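Local coordinates for protein putative laminarinase (Phanerochaete chrysosporium, PDB 2WNE) that probably hydrolyses beta-1,3-glucans such as laminarin and mixed-linked beta-1,3/1,4-glucans, as a glycoside hydrolase of family 16, at residues G97-A102 and I118-N123; A101-D106 and I248-F253; S126-T131 and N173-S178. The protein carries 1 engineered substitution. All coordinates share one frame; numbering follows the deposited sequence.

Contact 1 (G97-A102 and I118-N123). With BGC (beta-D-glucopyranose), chain B; GLC (alpha-D-glucopyranose), chain C.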
loop_
_atom_site.group_PDB
_atom_site.type_symbol
_atom_site.label_atom_id
_atom_site.label_comp_id
_atom_site.label_asym_id
_atom_site.label_seq_id
_atom_site.Cartn_x
_atom_site.Cartn_y
_atom_site.Cartn_z
ATOM N N GLY A 97 10.635 -4.628 -11.153
ATOM C CA GLY A 97 10.578 -5.716 -10.203
ATOM C C GLY A 97 9.935 -5.326 -8.869
ATOM O O GLY A 97 9.484 -6.222 -8.132
ATOM N N THR A 98 9.879 -4.023 -8.558
ATOM C CA THR A 98 9.329 -3.585 -7.257
ATOM C C THR A 98 7.816 -3.780 -7.157
ATOM O O THR A 98 7.059 -3.575 -8.140
ATOM C CB THR A 98 9.624 -2.098 -6.896
ATOM O OG1 THR A 98 9.000 -1.241 -7.854
ATOM C CG2 THR A 98 11.135 -1.827 -6.817
ATOM N N TRP A 99 7.388 -4.177 -5.964
ATOM C CA TRP A 99 5.964 -4.354 -5.682
ATOM C C TRP A 99 5.703 -3.838 -4.264
ATOM O O TRP A 99 5.673 -4.610 -3.311
ATOM C CB TRP A 99 5.541 -5.808 -5.927
ATOM C CG TRP A 99 4.109 -6.173 -5.601
ATOM C CD1 TRP A 99 3.072 -5.324 -5.263
ATOM C CD2 TRP A 99 3.560 -7.501 -5.582
ATOM N NE1 TRP A 99 1.923 -6.051 -5.036
ATOM C CE2 TRP A 99 2.195 -7.388 -5.215
ATOM C CE3 TRP A 99 4.091 -8.781 -5.826
ATOM C CZ2 TRP A 99 1.354 -8.513 -5.091
ATOM C CZ3 TRP A 99 3.246 -9.900 -5.717
ATOM C CH2 TRP A 99 1.906 -9.756 -5.342
ATOM N N PRO A 100 5.530 -2.498 -4.131
ATOM C CA PRO A 100 5.255 -1.895 -2.821
ATOM C C PRO A 100 3.766 -1.835 -2.531
ATOM O O PRO A 100 2.970 -1.767 -3.463
ATOM C CB PRO A 100 5.794 -0.476 -2.968
ATOM C CG PRO A 100 5.660 -0.155 -4.496
ATOM C CD PRO A 100 5.579 -1.494 -5.224
ATOM N N ALA A 101 3.400 -1.828 -1.251
ATOM C CA ALA A 101 2.015 -1.621 -0.872
ATOM C C ALA A 101 1.897 -0.954 0.491
ATOM O O ALA A 101 2.752 -1.168 1.353
ATOM C CB ALA A 101 1.223 -2.974 -0.871
ATOM N N ALA A 102 0.861 -0.113 0.629
ATOM C CA ALA A 102 0.316 0.346 1.915
ATOM C C ALA A 102 -1.129 -0.161 1.929
ATOM O O ALA A 102 -1.917 0.162 1.037
ATOM C CB ALA A 102 0.326 1.850 2.019
ATOM N N ILE A 118 -4.470 0.444 -0.392
ATOM C CA ILE A 118 -4.606 1.900 -0.506
ATOM C C ILE A 118 -3.585 2.407 -1.541
ATOM O O ILE A 118 -3.887 3.224 -2.402
ATOM C CB ILE A 118 -4.429 2.553 0.932
ATOM C CG1 ILE A 118 -5.476 1.953 1.896
ATOM C CG2 ILE A 118 -4.551 4.092 0.880
ATOM C CD1 ILE A 118 -5.176 2.059 3.408
ATOM N N ILE A 119 -2.363 1.891 -1.434
ATOM C CA ILE A 119 -1.311 2.127 -2.392
ATOM C C ILE A 119 -0.778 0.757 -2.828
ATOM O O ILE A 119 -0.426 -0.095 -2.000
ATOM C CB ILE A 119 -0.170 2.978 -1.770
ATOM C CG1 ILE A 119 -0.737 4.250 -1.113
ATOM C CG2 ILE A 119 0.971 3.256 -2.828
ATOM C CD1 ILE A 119 0.272 5.003 -0.192
ATOM N N GLU A 120 -0.755 0.528 -4.134
ATOM C CA GLU A 120 -0.195 -0.702 -4.658
ATOM C C GLU A 120 0.020 -0.584 -6.158
ATOM O O GLU A 120 -0.783 0.026 -6.876
ATOM C CB GLU A 120 -1.120 -1.891 -4.388
ATOM C CG GLU A 120 -0.398 -3.243 -4.426
ATOM C CD GLU A 120 -1.368 -4.419 -4.450
ATOM O OE1 GLU A 120 -2.597 -4.189 -4.565
ATOM O OE2 GLU A 120 -0.916 -5.570 -4.343
ATOM N N GLY A 121 1.113 -1.178 -6.611
ATOM C CA GLY A 121 1.344 -1.393 -8.043
ATOM C C GLY A 121 2.561 -2.262 -8.225
ATOM O O GLY A 121 3.122 -2.765 -7.244
ATOM N N VAL A 122 2.990 -2.408 -9.470
ATOM C CA VAL A 122 4.148 -3.242 -9.812
ATOM C C VAL A 122 4.969 -2.585 -10.912
ATOM O O VAL A 122 4.406 -1.906 -11.782
ATOM C CB VAL A 122 3.728 -4.677 -10.264
ATOM C CG1 VAL A 122 3.141 -5.462 -9.067
ATOM C CG2 VAL A 122 2.721 -4.634 -11.482
ATOM N N ASN A 123 6.296 -2.768 -10.861
ATOM C CA ASN A 123 7.158 -2.484 -12.019
ATOM C C ASN A 123 6.995 -1.063 -12.562
ATOM O O ASN A 123 7.025 -0.848 -13.775
ATOM C CB ASN A 123 6.889 -3.543 -13.140
ATOM C CG ASN A 123 7.141 -4.967 -12.653
ATOM O OD1 ASN A 123 8.114 -5.209 -11.908
ATOM N ND2 ASN A 123 6.266 -5.912 -13.034
HETATM C C2 BGC B . -2.195 -9.339 -5.947
HETATM C C3 BGC B . -2.950 -8.298 -5.125
HETATM C C4 BGC B . -3.470 -7.114 -5.940
HETATM C C5 BGC B . -4.184 -7.616 -7.191
HETATM C C6 BGC B . -4.560 -6.451 -8.112
HETATM C C1 BGC B . -2.988 -9.719 -7.187
HETATM O O2 BGC B . -1.988 -10.486 -5.163
HETATM O O3 BGC B . -2.108 -7.817 -4.120
HETATM O O4 BGC B . -4.336 -6.322 -5.153
HETATM O O5 BGC B . -3.343 -8.534 -7.891
HETATM O O6 BGC B . -5.252 -6.959 -9.236
HETATM C C1 GLC C . -2.838 -7.677 -1.716
HETATM C C2 GLC C . -2.874 -9.174 -1.327
HETATM C C3 GLC C . -1.676 -9.522 -0.439
HETATM C C4 GLC C . -0.442 -8.677 -0.784
HETATM C C5 GLC C . -0.748 -7.207 -0.478
HETATM C C6 GLC C . 0.384 -6.221 -0.767
HETATM O O1 GLC C . -4.147 -7.164 -1.789
HETATM O O2 GLC C . -4.114 -9.610 -0.789
HETATM O O3 GLC C . -1.370 -10.874 -0.615
HETATM O O4 GLC C . 0.640 -9.072 0.036
HETATM O O5 GLC C . -1.955 -6.752 -1.065
HETATM O O6 GLC C . 0.629 -6.129 -2.172
#

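Contact 2 (A101-D106 and I248-F253). With GLC (alpha-D-glucopyranose), chain C; BGC (beta-D-glucopyranose), chain D.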
loop_
_atom_site.group_PDB
_atom_site.type_symbol
_atom_site.label_atom_id
_atom_site.label_comp_id
_atom_site.label_asym_id
_atom_site.label_seq_id
_atom_site.Cartn_x
_atom_site.Cartn_y
_atom_site.Cartn_z
ATOM N N ALA A 101 3.400 -1.828 -1.251
ATOM C CA ALA A 101 2.015 -1.621 -0.872
ATOM C C ALA A 101 1.897 -0.954 0.491
ATOM O O ALA A 101 2.752 -1.168 1.353
ATOM C CB ALA A 101 1.223 -2.974 -0.871
ATOM N N ALA A 102 0.861 -0.113 0.629
ATOM C CA ALA A 102 0.316 0.346 1.915
ATOM C C ALA A 102 -1.129 -0.161 1.929
ATOM O O ALA A 102 -1.917 0.162 1.037
ATOM C CB ALA A 102 0.326 1.850 2.019
ATOM N N TRP A 103 -1.448 -0.978 2.928
ATOM C CA TRP A 103 -2.679 -1.741 2.937
ATOM C C TRP A 103 -3.167 -2.143 4.333
ATOM O O TRP A 103 -2.498 -1.893 5.326
ATOM C CB TRP A 103 -2.550 -2.956 2.002
ATOM C CG TRP A 103 -1.451 -3.972 2.325
ATOM C CD1 TRP A 103 -0.100 -3.739 2.404
ATOM C CD2 TRP A 103 -1.631 -5.373 2.550
ATOM N NE1 TRP A 103 0.566 -4.904 2.676
ATOM C CE2 TRP A 103 -0.346 -5.928 2.768
ATOM C CE3 TRP A 103 -2.756 -6.229 2.560
ATOM C CZ2 TRP A 103 -0.147 -7.303 3.013
ATOM C CZ3 TRP A 103 -2.552 -7.621 2.786
ATOM C CH2 TRP A 103 -1.263 -8.133 3.010
ATOM N N GLU A 104 -4.358 -2.736 4.404
ATOM C CA GLU A 104 -4.900 -3.224 5.676
ATOM C C GLU A 104 -5.393 -4.645 5.483
ATOM O O GLU A 104 -5.904 -4.956 4.428
ATOM C CB GLU A 104 -6.050 -2.340 6.185
ATOM C CG GLU A 104 -5.585 -1.003 6.729
ATOM C CD GLU A 104 -6.710 -0.167 7.306
ATOM O OE1 GLU A 104 -7.871 -0.675 7.359
ATOM O OE2 GLU A 104 -6.425 1.005 7.704
ATOM N N THR A 105 -5.230 -5.489 6.511
ATOM C CA THR A 105 -5.686 -6.881 6.461
ATOM C C THR A 105 -5.716 -7.472 7.871
ATOM O O THR A 105 -5.191 -6.877 8.812
ATOM C CB THR A 105 -4.750 -7.755 5.525
ATOM O OG1 THR A 105 -5.406 -8.958 5.127
ATOM C CG2 THR A 105 -3.436 -8.100 6.197
ATOM N N ASP A 106 -6.341 -8.645 8.005
ATOM C CA ASP A 106 -6.150 -9.501 9.167
ATOM C C ASP A 106 -5.479 -10.757 8.620
ATOM O O ASP A 106 -6.146 -11.599 7.997
ATOM C CB ASP A 106 -7.509 -9.841 9.805
ATOM C CG ASP A 106 -7.395 -10.825 10.978
ATOM O OD1 ASP A 106 -6.321 -11.437 11.162
ATOM O OD2 ASP A 106 -8.394 -10.988 11.722
ATOM N N ILE A 248 -0.437 -2.381 7.114
ATOM C CA ILE A 248 0.851 -2.967 6.689
ATOM C C ILE A 248 1.462 -2.087 5.586
ATOM O O ILE A 248 0.748 -1.567 4.736
ATOM C CB ILE A 248 0.689 -4.452 6.243
ATOM C CG1 ILE A 248 0.076 -5.299 7.375
ATOM C CG2 ILE A 248 2.017 -5.082 5.757
ATOM C CD1 ILE A 248 -0.107 -6.764 7.032
ATOM N N ILE A 249 2.771 -1.848 5.675
ATOM C CA ILE A 249 3.508 -1.153 4.642
ATOM C C ILE A 249 4.730 -2.021 4.302
ATOM O O ILE A 249 5.465 -2.446 5.189
ATOM C CB ILE A 249 3.924 0.252 5.116
ATOM C CG1 ILE A 249 2.690 1.040 5.586
ATOM C CG2 ILE A 249 4.669 0.998 3.989
ATOM C CD1 ILE A 249 2.985 2.297 6.346
ATOM N N ASN A 250 4.930 -2.323 3.027
ATOM C CA ASN A 250 5.950 -3.313 2.663
ATOM C C ASN A 250 6.505 -3.051 1.297
ATOM O O ASN A 250 5.993 -2.205 0.562
ATOM C CB ASN A 250 5.377 -4.758 2.709
ATOM C CG ASN A 250 4.336 -5.014 1.628
ATOM O OD1 ASN A 250 3.167 -4.599 1.755
ATOM N ND2 ASN A 250 4.757 -5.693 0.541
ATOM N N LEU A 251 7.572 -3.768 0.966
ATOM C CA LEU A 251 8.082 -3.783 -0.392
ATOM C C LEU A 251 8.541 -5.203 -0.682
ATOM O O LEU A 251 9.432 -5.730 0.020
ATOM C CB LEU A 251 9.241 -2.786 -0.551
ATOM C CG LEU A 251 10.131 -2.890 -1.815
ATOM C CD1 LEU A 251 9.349 -2.634 -3.114
ATOM C CD2 LEU A 251 11.356 -1.985 -1.768
ATOM N N THR A 252 7.911 -5.835 -1.686
ATOM C CA THR A 252 8.431 -7.101 -2.188
ATOM C C THR A 252 8.898 -6.911 -3.622
ATOM O O THR A 252 8.823 -5.795 -4.166
ATOM C CB THR A 252 7.442 -8.323 -1.980
ATOM O OG1 THR A 252 8.105 -9.540 -2.334
ATOM C CG2 THR A 252 6.173 -8.178 -2.795
ATOM N N PHE A 253 9.423 -7.988 -4.202
ATOM C CA PHE A 253 9.928 -7.977 -5.584
ATOM C C PHE A 253 9.369 -9.176 -6.313
ATOM O O PHE A 253 9.241 -10.218 -5.705
ATOM C CB PHE A 253 11.457 -8.119 -5.582
ATOM C CG PHE A 253 12.166 -6.983 -4.918
ATOM C CD1 PHE A 253 12.452 -7.023 -3.554
ATOM C CD2 PHE A 253 12.549 -5.874 -5.659
ATOM C CE1 PHE A 253 13.104 -5.956 -2.940
ATOM C CE2 PHE A 253 13.183 -4.810 -5.058
ATOM C CZ PHE A 253 13.467 -4.856 -3.704
HETATM C C1 GLC C . -2.838 -7.677 -1.716
HETATM C C2 GLC C . -2.874 -9.174 -1.327
HETATM C C3 GLC C . -1.676 -9.522 -0.439
HETATM C C4 GLC C . -0.442 -8.677 -0.784
HETATM C C5 GLC C . -0.748 -7.207 -0.478
HETATM C C6 GLC C . 0.384 -6.221 -0.767
HETATM O O1 GLC C . -4.147 -7.164 -1.789
HETATM O O2 GLC C . -4.114 -9.610 -0.789
HETATM O O3 GLC C . -1.370 -10.874 -0.615
HETATM O O4 GLC C . 0.640 -9.072 0.036
HETATM O O5 GLC C . -1.955 -6.752 -1.065
HETATM O O6 GLC C . 0.629 -6.129 -2.172
HETATM C C2 BGC D . -1.656 -13.140 -0.040
HETATM C C3 BGC D . -2.197 -14.161 0.972
HETATM C C4 BGC D . -1.910 -13.770 2.424
HETATM C C5 BGC D . -2.275 -12.296 2.674
HETATM C C6 BGC D . -1.978 -11.811 4.102
HETATM C C1 BGC D . -2.021 -11.717 0.358
HETATM O O2 BGC D . -2.087 -13.413 -1.359
HETATM O O3 BGC D . -1.545 -15.387 0.775
HETATM O O4 BGC D . -2.623 -14.659 3.258
HETATM O O5 BGC D . -1.620 -11.478 1.704
HETATM O O6 BGC D . -0.597 -11.804 4.409
#

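Contact 3 (S126-T131 and N173-S178). With BGC (beta-D-glucopyranose), chain B.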
loop_
_atom_site.group_PDB
_atom_site.type_symbol
_atom_site.label_atom_id
_atom_site.label_comp_id
_atom_site.label_asym_id
_atom_site.label_seq_id
_atom_site.Cartn_x
_atom_site.Cartn_y
_atom_site.Cartn_z
ATOM N N SER A 126 2.263 3.191 -13.355
ATOM C CA SER A 126 1.135 4.042 -12.946
ATOM C C SER A 126 -0.077 3.704 -13.799
ATOM O O SER A 126 0.085 3.232 -14.929
ATOM C CB SER A 126 1.431 5.533 -13.175
ATOM O OG SER A 126 2.487 5.946 -12.378
ATOM N N PRO A 127 -1.287 4.023 -13.300
ATOM C CA PRO A 127 -1.543 4.680 -12.010
ATOM C C PRO A 127 -1.664 3.705 -10.818
ATOM O O PRO A 127 -1.541 2.469 -10.969
ATOM C CB PRO A 127 -2.878 5.371 -12.268
ATOM C CG PRO A 127 -3.629 4.328 -13.150
ATOM C CD PRO A 127 -2.542 3.757 -14.045
ATOM N N ASN A 128 -1.923 4.265 -9.640
ATOM C CA ASN A 128 -2.206 3.492 -8.441
ATOM C C ASN A 128 -3.475 2.641 -8.603
ATOM O O ASN A 128 -4.446 3.064 -9.274
ATOM C CB ASN A 128 -2.401 4.444 -7.264
ATOM C CG ASN A 128 -2.394 3.725 -5.912
ATOM O OD1 ASN A 128 -1.456 3.018 -5.600
ATOM N ND2 ASN A 128 -3.444 3.924 -5.109
ATOM N N ALA A 129 -3.450 1.461 -7.987
ATOM C CA ALA A 129 -4.622 0.599 -7.834
ATOM C C ALA A 129 -5.034 0.524 -6.352
ATOM O O ALA A 129 -4.178 0.379 -5.436
ATOM C CB ALA A 129 -4.353 -0.826 -8.428
ATOM N N MET A 130 -6.341 0.694 -6.134
ATOM C CA MET A 130 -7.019 0.519 -4.841
ATOM C C MET A 130 -7.983 -0.671 -4.975
ATOM O O MET A 130 -8.884 -0.650 -5.815
ATOM C CB MET A 130 -7.741 1.822 -4.436
ATOM C CG MET A 130 -6.748 2.939 -4.193
ATOM S SD MET A 130 -7.089 4.559 -4.922
ATOM C CE MET A 130 -7.123 4.207 -6.709
ATOM N N THR A 131 -7.758 -1.713 -4.166
ATOM C CA THR A 131 -8.359 -3.035 -4.366
ATOM C C THR A 131 -8.787 -3.676 -3.050
ATOM O O THR A 131 -8.069 -3.597 -2.043
ATOM C CB THR A 131 -7.367 -4.015 -5.102
ATOM O OG1 THR A 131 -6.717 -3.317 -6.160
ATOM C CG2 THR A 131 -8.109 -5.263 -5.695
ATOM N N ASN A 173 0.527 10.664 -11.434
ATOM C CA ASN A 173 1.249 11.081 -10.228
ATOM C C ASN A 173 0.702 10.444 -8.938
ATOM O O ASN A 173 1.183 10.735 -7.848
ATOM C CB ASN A 173 1.398 12.618 -10.131
ATOM C CG ASN A 173 0.051 13.357 -9.971
ATOM O OD1 ASN A 173 -0.992 12.752 -9.727
ATOM N ND2 ASN A 173 0.090 14.685 -10.110
ATOM N N SER A 174 -0.306 9.581 -9.093
ATOM C CA SER A 174 -0.792 8.718 -8.017
ATOM C C SER A 174 0.209 7.613 -7.643
ATOM O O SER A 174 0.106 7.027 -6.576
ATOM C CB SER A 174 -2.161 8.103 -8.373
ATOM O OG SER A 174 -2.094 7.202 -9.499
ATOM N N TYR A 175 1.159 7.334 -8.524
ATOM C CA TYR A 175 2.022 6.162 -8.400
ATOM C C TYR A 175 3.401 6.341 -9.062
ATOM O O TYR A 175 3.548 7.044 -10.079
ATOM C CB TYR A 175 1.312 4.895 -8.966
ATOM C CG TYR A 175 2.015 3.624 -8.599
ATOM C CD1 TYR A 175 1.785 3.018 -7.356
ATOM C CD2 TYR A 175 2.946 3.040 -9.465
ATOM C CE1 TYR A 175 2.490 1.846 -6.976
ATOM C CE2 TYR A 175 3.647 1.870 -9.109
ATOM C CZ TYR A 175 3.403 1.287 -7.868
ATOM O OH TYR A 175 4.077 0.160 -7.495
ATOM N N GLY A 176 4.407 5.703 -8.456
ATOM C CA GLY A 176 5.642 5.331 -9.171
ATOM C C GLY A 176 6.600 6.500 -9.339
ATOM O O GLY A 176 6.529 7.476 -8.570
ATOM N N PRO A 177 7.492 6.423 -10.358
ATOM C CA PRO A 177 8.387 7.527 -10.737
ATOM C C PRO A 177 7.647 8.859 -10.858
ATOM O O PRO A 177 8.192 9.878 -10.490
ATOM C CB PRO A 177 8.900 7.095 -12.104
ATOM C CG PRO A 177 8.969 5.595 -11.990
ATOM C CD PRO A 177 7.689 5.247 -11.234
ATOM N N SER A 178 6.406 8.836 -11.345
ATOM C CA SER A 178 5.609 10.059 -11.484
ATOM C C SER A 178 5.209 10.689 -10.138
ATOM O O SER A 178 5.343 11.919 -9.939
ATOM C CB SER A 178 4.396 9.775 -12.358
ATOM O OG SER A 178 3.670 10.951 -12.597
HETATM C C2 BGC B . -2.195 -9.339 -5.947
HETATM C C3 BGC B . -2.950 -8.298 -5.125
HETATM C C4 BGC B . -3.470 -7.114 -5.940
HETATM C C5 BGC B . -4.184 -7.616 -7.191
HETATM C C6 BGC B . -4.560 -6.451 -8.112
HETATM C C1 BGC B . -2.988 -9.719 -7.187
HETATM O O2 BGC B . -1.988 -10.486 -5.163
HETATM O O3 BGC B . -2.108 -7.817 -4.120
HETATM O O4 BGC B . -4.336 -6.322 -5.153
HETATM O O5 BGC B . -3.343 -8.534 -7.891
HETATM O O6 BGC B . -5.252 -6.959 -9.236
HETATM O O HOH W 1 5.062 6.667 -12.775
#

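Contact 1 (G97-A102 and I118-N123)
Trp99 lays one face of its indole against the CG1 methyl of Val122, a CH-pi contact 3.9 Å from CG1 to the centroid of the five-membered ring. Trp99 lies on strand 98-105, and Val122 just past its hairpin partner, strand 115-120, in the sheet of the GH16 beta-sandwich that carries bound sugar. CG of Trp99 stands anti to the backbone N (chi1 176°), which sends NE1 alongside the extended Glu120 side chain, ring and carboxylate planes 21° apart. Trp99 NE1 donates to Glu120 OE2 (3.0 Å), which sits in the indole plane and is met on its anti side. The same OE2 takes O3 of the chain B glucose (2.6 Å) and O6 of the alpha-glucose (2.7 Å), while OE1 takes O4 of the chain B sugar, so that the indole N-H positions a carboxylate holding two sugars. Farther along the hairpin, a classic beta bulge sets Ile118 and Ile119 together opposite Ala102, whose O accepts from both of their N-H groups. The far end is closed by Asn123, whose backbone N reaches Thr98 O and whose OD1 accepts from Gly97 N at 2.7 Å, a bent bond with 134° at the hydrogen.

Contact 2 (A101-D106 and I248-F253)
A sugar-binding surface on the concave sheet of the GH16 fold is built here by Trp103, pressed between the alpha-glucose and Ile248 of the neighbouring antiparallel strand. C5 of the sugar lies over the centre of the indole, 3.5 Å from Trp103 CE2. The opposite face receives Ile248, whose CB makes a CH-pi contact off toward the rim, 3.9 Å from the centroid of the five-membered ring. Trp103 CG sits between its backbone N and carbonyl carbon (chi1 60°), a placement that lets the ring lie alongside Ile248 and swings NE1 toward Asn250. There NE1 donates to Asn250 OD1 (2.8 Å), the donor tilted from the amide's carbonyl plane and the two groups turned 71° apart; together with the packing on both faces, this bent bond limits rotation of the indole. Beyond it, Ile248 CD1 meets Thr105 CG2 at 3.7 Å. Replacing Trp103 by an alanine would probably strip the sugar of its flat platform, uncover Ile248 and leave Asn250 OD1 without this donor. The backbones are tied by paired bonds at Ala101 with Asn250 and at Trp103 with Ile248, with Ala102 and Ile249 forming the non-hydrogen-bonded pair between. A tryptophan stacked on a sugar ring in this way is consistent with the glucan-binding clefts of GH16 beta-jelly-roll enzymes.

Contact 3 (S126-T131 and N173-S178)
Tyr175 lies across the loop 126-128 that leads into strand 129-133, and each part of its side chain meets a different residue there. Its CB rests against the backbone just after Pro127, 3.4 Å from Asn128 N. On the ring, CD1 lies 3.7 Å from Asn128 OD1, with ring and amide planes 20° apart although the two side chains cross at about a right angle, and CD2 comes near the backbone of Ser126. Beyond these, OH at the tip reaches Pro100 CD. With CG anti to the backbone N (chi1 -168°), the ring runs inward from the 173-178 turn. Ser174 supplies the hydrogen bond between the segments: Asn128 N donates to Ser174 OG at 2.9 Å, almost straight (175°), while this hydroxyl also bonds Thr171 O. Asn128 in turn spends its amide on the neighbouring strand 115-120, ND2 on Ile118 O and OD1 on Glu120 N, which links the turn to that strand through one residue. At the partly exposed end, a water bridges Ser126 OG (2.7 Å) and Ser178 N (2.9 Å), and Ser126 OG bonds Ala172 O as well. A cis peptide before Pro127 turns the chain as it passes Tyr175. The contact thus packs Ser174 and Tyr175, just before helix 176-181, against the loop entering strand 129-133, within a connection between strands of the GH16 beta-jelly-roll sandwich.

How the contacts relate
Following the chain from the N terminus, strand 98-105 comes first and serves both contact 1 and contact 2, which share Ala101 and Ala102. Contact 1 closes the short hairpin, 15 residues later, at 118-123. The chain then enters 126-131, where contact 3 opens; it closes 41 residues on, at 173-178, in series with contact 1. Contact 2 spans 141 residues before closing at 248-253, and contact 3 is nested inside that loop. Contacts 1 and 2 join strand 98-105 to its two neighbours in one sheet, while contact 3 ties the entry of strand 129-133 to the region just before helix 176-181. Trp99 N to Thr252 O (2.8 Å) joins contacts 1 and 2, whereas contacts 2 and 3 do not touch.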